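Side-chain contacts in 3-Hydroxyacyl-CoA dehydrogenase (Ralstonia eutropha H16, PDB 4PZC), which probably catalyses the NAD-dependent oxidation of (S)-3-hydroxyacyl-CoA thioesters such as (S)-3-hydroxybutyryl-CoA to their 3-oxo counterparts, and the reverse reduction: residues Val6-Ala11 and Asn16-Ala21; Gln103-Val108 and Val112-Asn117. All blocks are in the same frame, centred on the assembly; numbering follows the deposited sequence.

Contact 1: Val6-Ala11 and Asn16-Ala21; sequences VGIVGA and NGIAQA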
# COMPACT_ATOMS: atom_id res chain seq x y z
N VAL A 6 -26.85 8.01 21.19
CA VAL A 6 -25.40 7.80 21.33
C VAL A 6 -24.67 8.94 22.05
O VAL A 6 -24.59 10.08 21.54
CB VAL A 6 -24.74 7.66 19.94
CG1 VAL A 6 -23.21 7.77 20.03
CG2 VAL A 6 -25.16 6.35 19.30
N GLY A 7 -24.11 8.61 23.21
CA GLY A 7 -23.18 9.50 23.90
C GLY A 7 -21.89 9.71 23.11
O GLY A 7 -21.40 8.79 22.45
N ILE A 8 -21.38 10.94 23.14
CA ILE A 8 -20.05 11.25 22.63
C ILE A 8 -19.32 12.15 23.61
O ILE A 8 -19.83 13.22 23.94
CB ILE A 8 -20.11 11.99 21.29
CG1 ILE A 8 -20.76 11.09 20.24
CG2 ILE A 8 -18.71 12.42 20.84
CD1 ILE A 8 -20.80 11.68 18.85
N VAL A 9 -18.16 11.73 24.08
CA VAL A 9 -17.30 12.64 24.83
C VAL A 9 -16.24 13.15 23.89
O VAL A 9 -15.51 12.37 23.29
CB VAL A 9 -16.64 11.99 26.07
CG1 VAL A 9 -15.60 12.92 26.68
CG2 VAL A 9 -17.68 11.63 27.11
N GLY A 10 -16.14 14.47 23.79
CA GLY A 10 -15.20 15.11 22.88
C GLY A 10 -15.97 15.68 21.71
O GLY A 10 -16.72 14.98 21.04
N ALA A 11 -15.78 16.98 21.48
CA ALA A 11 -16.42 17.68 20.38
C ALA A 11 -15.40 18.17 19.35
O ALA A 11 -15.76 18.96 18.48
CB ALA A 11 -17.23 18.84 20.92
N ASN A 16 -17.36 15.51 16.60
CA ASN A 16 -18.42 15.87 15.66
C ASN A 16 -18.44 14.89 14.51
O ASN A 16 -19.52 14.49 14.07
CB ASN A 16 -18.37 17.30 15.10
CG ASN A 16 -17.00 17.89 15.13
OD1 ASN A 16 -16.61 18.47 16.15
ND2 ASN A 16 -16.28 17.81 14.02
N GLY A 17 -17.24 14.51 14.04
CA GLY A 17 -17.13 13.47 13.03
C GLY A 17 -18.15 12.37 13.30
O GLY A 17 -19.02 12.09 12.48
N ILE A 18 -18.07 11.80 14.50
CA ILE A 18 -18.96 10.69 14.87
C ILE A 18 -20.37 11.21 15.01
O ILE A 18 -21.34 10.57 14.57
CB ILE A 18 -18.62 10.03 16.22
CG1 ILE A 18 -17.12 9.92 16.50
CG2 ILE A 18 -19.28 8.66 16.28
CD1 ILE A 18 -16.34 9.28 15.38
N ALA A 19 -20.49 12.37 15.67
CA ALA A 19 -21.78 12.99 15.91
C ALA A 19 -22.55 13.08 14.60
O ALA A 19 -23.57 12.41 14.40
CB ALA A 19 -21.60 14.37 16.53
N GLN A 20 -22.01 13.88 13.69
CA GLN A 20 -22.56 14.03 12.37
C GLN A 20 -23.03 12.70 11.80
O GLN A 20 -24.18 12.58 11.36
CB GLN A 20 -21.50 14.63 11.45
CG GLN A 20 -21.89 14.61 9.98
CD GLN A 20 -21.17 15.66 9.18
OE1 GLN A 20 -20.54 16.56 9.74
NE2 GLN A 20 -21.27 15.57 7.87
N ALA A 21 -22.14 11.72 11.84
CA ALA A 21 -22.34 10.45 11.11
C ALA A 21 -23.56 9.72 11.59
O ALA A 21 -24.24 9.07 10.81
CB ALA A 21 -21.12 9.56 11.26
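Ile8 carries the apolar part of this contact, reaching from the strand into the helix with the terminal CD1 of its longer branch. That methyl lies against Ala19, with Ile8 CD1 3.6 Å from Ala19 CB. It also sits alongside the root of Ile18, where Ile8 CD1 is 3.8 Å from Ile18 CB. The extended chain of Ile8 (chi2 -176°) carries CD1 out to the helix backbone, whereas the far end of Ile18 turns off toward Ile87. Met31 of the neighbouring strand packs on Ile8, Ala11 and Ala19 alike, closing the buried layer from that side.

The loop is held from outside: Ala11 N donates a hydrogen bond to Asp33, a residue seen to bind NAD(+). Gly10 bends the chain at a positive phi of 106°, a conformation in which a CB would crowd the carbonyl O of Val9. Ala11 and Asn16, their CA atoms 5.4 Å apart, bracket the link from strand to helix; Thr13 and Met14, in the first turn of that helix, are seen to bind NAD(+). Together these elements are the strand, GxGxxG loop and helix that open a Rossmann dinucleotide-binding domain.

Contact 2: Gln103-Val108 and Val112-Asn117; sequences QIDGIV and VIIASN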
# COMPACT_ATOMS: atom_id res chain seq x y z
N GLN A 103 -15.13 8.30 34.87
CA GLN A 103 -16.19 9.30 34.98
C GLN A 103 -17.41 8.81 34.22
O GLN A 103 -18.48 8.64 34.81
CB GLN A 103 -15.71 10.65 34.42
CG GLN A 103 -16.59 11.85 34.71
CD GLN A 103 -16.26 13.02 33.77
OE1 GLN A 103 -15.14 13.52 33.77
NE2 GLN A 103 -17.24 13.43 32.94
N ILE A 104 -17.26 8.53 32.93
CA ILE A 104 -18.36 7.98 32.15
C ILE A 104 -18.99 6.75 32.82
O ILE A 104 -20.21 6.67 32.94
CB ILE A 104 -17.90 7.56 30.75
CG1 ILE A 104 -17.46 8.78 29.93
CG2 ILE A 104 -19.03 6.83 30.02
CD1 ILE A 104 -16.56 8.41 28.76
N ASP A 105 -18.14 5.80 33.21
CA ASP A 105 -18.58 4.57 33.89
C ASP A 105 -19.39 4.92 35.14
O ASP A 105 -20.40 4.28 35.44
CB ASP A 105 -17.36 3.73 34.26
CG ASP A 105 -17.72 2.34 34.76
OD1 ASP A 105 -18.68 1.75 34.26
OD2 ASP A 105 -16.99 1.82 35.64
N GLY A 106 -18.95 5.96 35.85
CA GLY A 106 -19.69 6.59 36.97
C GLY A 106 -21.13 7.00 36.68
O GLY A 106 -22.01 6.74 37.48
N ILE A 107 -21.39 7.61 35.53
CA ILE A 107 -22.74 8.08 35.21
C ILE A 107 -23.65 6.94 34.72
O ILE A 107 -24.63 6.61 35.37
CB ILE A 107 -22.70 9.26 34.20
CG1 ILE A 107 -22.25 10.57 34.87
CG2 ILE A 107 -24.08 9.52 33.61
CD1 ILE A 107 -20.86 10.53 35.48
N VAL A 108 -23.32 6.34 33.58
CA VAL A 108 -24.25 5.43 32.88
C VAL A 108 -24.56 4.12 33.59
O VAL A 108 -23.80 3.67 34.46
CB VAL A 108 -23.75 5.10 31.45
CG1 VAL A 108 -23.56 6.38 30.64
CG2 VAL A 108 -22.47 4.26 31.48
N VAL A 112 -25.25 -0.16 29.78
CA VAL A 112 -24.88 0.82 28.76
C VAL A 112 -23.40 0.60 28.37
O VAL A 112 -22.53 0.48 29.22
CB VAL A 112 -25.18 2.28 29.23
CG1 VAL A 112 -24.37 3.31 28.46
CG2 VAL A 112 -26.69 2.58 29.12
N ILE A 113 -23.15 0.55 27.06
CA ILE A 113 -21.83 0.26 26.49
C ILE A 113 -20.96 1.49 26.42
O ILE A 113 -21.40 2.53 25.97
CB ILE A 113 -21.96 -0.27 25.04
CG1 ILE A 113 -22.68 -1.63 25.04
CG2 ILE A 113 -20.60 -0.35 24.34
CD1 ILE A 113 -23.20 -2.04 23.68
N ILE A 114 -19.71 1.35 26.84
CA ILE A 114 -18.71 2.38 26.72
C ILE A 114 -17.68 1.94 25.67
O ILE A 114 -17.00 0.92 25.84
CB ILE A 114 -17.99 2.61 28.06
CG1 ILE A 114 -19.00 3.00 29.16
CG2 ILE A 114 -16.89 3.66 27.90
CD1 ILE A 114 -18.48 2.89 30.60
N ALA A 115 -17.58 2.70 24.59
CA ALA A 115 -16.58 2.47 23.57
C ALA A 115 -15.57 3.60 23.64
O ALA A 115 -15.93 4.70 24.04
CB ALA A 115 -17.22 2.45 22.20
N SER A 116 -14.32 3.32 23.28
CA SER A 116 -13.30 4.37 23.16
C SER A 116 -12.61 4.35 21.80
O SER A 116 -12.11 3.33 21.38
CB SER A 116 -12.23 4.23 24.23
OG SER A 116 -11.38 5.36 24.19
N ASN A 117 -12.61 5.49 21.13
CA ASN A 117 -11.91 5.64 19.86
C ASN A 117 -10.41 5.89 20.11
O ASN A 117 -10.05 6.70 20.96
CB ASN A 117 -12.53 6.79 19.08
CG ASN A 117 -11.83 7.05 17.78
OD1 ASN A 117 -11.23 8.10 17.58
ND2 ASN A 117 -11.87 6.09 16.91
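The carboxylate of Asp105 is the flat group here, and it meets Ile114: the CD1 methyl approaches obliquely, off the carboxylate plane, with Ile114 CD1 3.8 Å from Asp105 OD1. Nothing polar from the strand joins it. The carboxylate looks instead to the loop beyond, where OD2 accepts a hydrogen bond from Ser131 N and Thr130 packs alongside. With CG anti to the backbone N (chi1 -171°), the carboxylate leans off the helix across the end of the isoleucine, the two side chains crossing at about a right angle.

The same methyl of Ile114 also rests on the helix backbone, CD1 lying 3.7 Å from Asp105 CA. One step back, Ile114 CG1 is 3.9 Å from Ile104 CG2, and here the side chains run past each other in opposite directions. This packing belongs to the second half of a beta-alpha-beta unit, in which strand 85-88, helix 94-107 and strand 113-117 continue the parallel part of the Rossmann sheet. Val86 of the first strand touches both Ile104 and Val108, so the helix sits over both strands of the unit.

At the turn, Val108 is the first residue to leave the helical conformation, and it faces Val112 as the chain comes back. The CG1 branch of Val112 does the touching, 3.5 Å from Val108 CB and 3.7 Å from Val108 CG2; the valines cross at about a right angle in a partly exposed position. Val108 CG2 also lies 4.3 Å from Ile114 CD1.

From the N terminus, strand 5-9 runs into the glycine-rich turn, and contact 1 closes that short loop as helix 13-23 folds back on it. The chain then lays down strand 28-32, passes through helices 36-54 and 61-70 and short edge strand 71-72, and returns mid-sheet as strand 85-88. Helix 94-107 follows, and contact 2 closes a second short loop, between the C-terminal end of that helix and strand 113-117. The loops are in series, neither enclosing the other. They lie on opposite faces of one sheet, with strand 85-88 between strands 5-9 and 113-117. Alternation along strand 5-9 bridges them: Ile8 faces contact 1, while Val9 CG2 lies 3.8 Å from Ile104 CD1 of contact 2.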